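PDB 1AE9: integrase from Enterobacteria phage lambda, which inserts the phage genome into the host chromosome by site-specific recombination and, together with excisionase, cuts it out again. Local coordinates for residues E28-V32 / H71-I77. Sequence-based numbering, arbitrary orientation.
Sequences ELAVV and HIDALGI
I77 meets the helical segment 28-32 with two branches of its side chain. CG2, anti to the backbone N, reaches the flank of V32, 3.7 Å from CB of that residue, and also lies 3.9 Å from the carbonyl O of E28. The other branch runs extended beyond CG1 (chi2 169°), which carries CD1 toward the helix, to 4.1 Å from CB of V31. I72 adds a second apolar group: its CG1 sits 3.9 Å from CG1 of V31, the two side chains crossing at about a right angle, and 3.8 Å from CA of V32, whose side chain it passes in the opposite sense. L75 contributes little, CD1 approaching CG1 of V31.

The polar link is indirect. One water donates to OE2 of E28 at 2.9 Å and, weakly, to O of G76. OE1 is bound by K85 in a salt bridge and by T82, OE2 also by Y13, bonds that would stabilise a buried carboxylate.

Within 71-77 the hairpin is closed by main-chain bonds: N of I72 to O of I77 is 2.7 Å, N of I77 to O of I72 is 3.0 Å. Opposite I72 stand two residues, G76 and I77, making a G1 beta bulge with G76 at positive phi (67°).

In this catalytic domain of a tyrosine recombinase, the contact thus seats the two-stranded hairpin 71-72/77-78 on the C-terminal half of helix 21-33. Y9 of helix 6-15 touches V31, L75 and I77, L141 and Y142 of helix 133-145 touch I72, and helix 79-90 packs M79 on V32.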
loop_
_atom_site.group_PDB
_atom_site.type_symbol
_atom_site.label_atom_id
_atom_site.label_comp_id
_atom_site.label_asym_id
_atom_site.label_seq_id
_atom_site.Cartn_x
_atom_site.Cartn_y
_atom_site.Cartn_z
ATOM N N GLU A 28 0.483 -3.554 21.695
ATOM C CA GLU A 28 -0.324 -3.948 22.841
ATOM C C GLU A 28 -1.767 -4.228 22.431
ATOM O O GLU A 28 -2.347 -5.247 22.821
ATOM C CB GLU A 28 -0.296 -2.863 23.907
ATOM C CG GLU A 28 1.037 -2.732 24.603
ATOM C CD GLU A 28 1.055 -1.625 25.639
ATOM O OE1 GLU A 28 0.097 -0.827 25.699
ATOM O OE2 GLU A 28 2.046 -1.542 26.394
ATOM N N LEU A 29 -2.332 -3.344 21.614
ATOM C CA LEU A 29 -3.707 -3.497 21.163
ATOM C C LEU A 29 -3.882 -4.764 20.314
ATOM O O LEU A 29 -4.902 -5.443 20.399
ATOM C CB LEU A 29 -4.149 -2.244 20.399
ATOM C CG LEU A 29 -5.623 -1.845 20.506
ATOM C CD1 LEU A 29 -5.975 -1.510 21.958
ATOM C CD2 LEU A 29 -5.896 -0.640 19.608
ATOM N N ALA A 30 -2.871 -5.110 19.528
ATOM C CA ALA A 30 -2.926 -6.301 18.692
ATOM C C ALA A 30 -2.983 -7.575 19.537
ATOM O O ALA A 30 -3.727 -8.507 19.214
ATOM C CB ALA A 30 -1.718 -6.349 17.772
ATOM N N VAL A 31 -2.190 -7.618 20.606
ATOM C CA VAL A 31 -2.148 -8.792 21.479
ATOM C C VAL A 31 -3.367 -8.906 22.397
ATOM O O VAL A 31 -3.919 -9.986 22.552
ATOM C CB VAL A 31 -0.827 -8.850 22.321
ATOM C CG1 VAL A 31 -0.847 -10.048 23.284
ATOM C CG2 VAL A 31 0.386 -8.967 21.388
ATOM N N VAL A 32 -3.818 -7.798 22.971
ATOM C CA VAL A 32 -4.963 -7.859 23.868
ATOM C C VAL A 32 -6.332 -7.997 23.173
ATOM O O VAL A 32 -7.284 -8.492 23.781
ATOM C CB VAL A 32 -4.941 -6.689 24.901
ATOM C CG1 VAL A 32 -5.431 -5.392 24.286
ATOM C CG2 VAL A 32 -5.753 -7.051 26.132
ATOM N N HIS A 71 -7.434 -8.466 29.789
ATOM C CA HIS A 71 -6.040 -8.316 30.205
ATOM C C HIS A 71 -5.280 -9.486 29.609
ATOM O O HIS A 71 -5.840 -10.573 29.444
ATOM C CB HIS A 71 -5.882 -8.464 31.734
ATOM C CG HIS A 71 -6.235 -7.246 32.536
ATOM N ND1 HIS A 71 -7.531 -6.935 32.901
ATOM C CD2 HIS A 71 -5.448 -6.308 33.119
ATOM C CE1 HIS A 71 -7.527 -5.863 33.675
ATOM N NE2 HIS A 71 -6.276 -5.463 33.823
ATOM N N ILE A 72 -4.015 -9.260 29.277
ATOM C CA ILE A 72 -3.134 -10.323 28.795
ATOM C C ILE A 72 -2.138 -10.421 29.947
ATOM O O ILE A 72 -1.194 -9.631 30.051
ATOM C CB ILE A 72 -2.410 -9.971 27.475
ATOM C CG1 ILE A 72 -3.324 -10.291 26.293
ATOM C CG2 ILE A 72 -1.105 -10.776 27.344
ATOM C CD1 ILE A 72 -3.441 -11.783 25.988
ATOM N N ASP A 73 -2.405 -11.356 30.847
ATOM C CA ASP A 73 -1.579 -11.561 32.027
ATOM C C ASP A 73 -0.101 -11.814 31.778
ATOM O O ASP A 73 0.743 -11.163 32.394
ATOM C CB ASP A 73 -2.175 -12.674 32.882
ATOM C CG ASP A 73 -3.566 -12.338 33.380
ATOM O OD1 ASP A 73 -3.868 -11.137 33.580
ATOM O OD2 ASP A 73 -4.361 -13.280 33.562
ATOM N N ALA A 74 0.214 -12.693 30.833
ATOM C CA ALA A 74 1.602 -13.038 30.527
ATOM C C ALA A 74 2.532 -11.862 30.219
ATOM O O ALA A 74 3.738 -11.933 30.473
ATOM C CB ALA A 74 1.650 -14.058 29.393
ATOM N N LEU A 75 1.971 -10.777 29.694
ATOM C CA LEU A 75 2.762 -9.608 29.334
ATOM C C LEU A 75 2.382 -8.354 30.106
ATOM O O LEU A 75 2.982 -7.296 29.912
ATOM C CB LEU A 75 2.654 -9.350 27.830
ATOM C CG LEU A 75 3.274 -10.428 26.941
ATOM C CD1 LEU A 75 2.867 -10.208 25.497
ATOM C CD2 LEU A 75 4.787 -10.405 27.088
ATOM N N GLY A 76 1.406 -8.479 30.999
ATOM C CA GLY A 76 0.971 -7.338 31.783
ATOM C C GLY A 76 0.292 -6.273 30.934
ATOM O O GLY A 76 0.475 -5.076 31.168
ATOM N N ILE A 77 -0.488 -6.707 29.949
ATOM C CA ILE A 77 -1.194 -5.776 29.073
ATOM C C ILE A 77 -2.643 -5.627 29.506
ATOM O O ILE A 77 -3.376 -6.611 29.598
ATOM C CB ILE A 77 -1.162 -6.235 27.600
ATOM C CG1 ILE A 77 0.278 -6.260 27.086
ATOM C CG2 ILE A 77 -1.997 -5.290 26.742
ATOM C CD1 ILE A 77 0.440 -6.936 25.738
HETATM O O HOH W 1 1.274 -2.688 28.978
#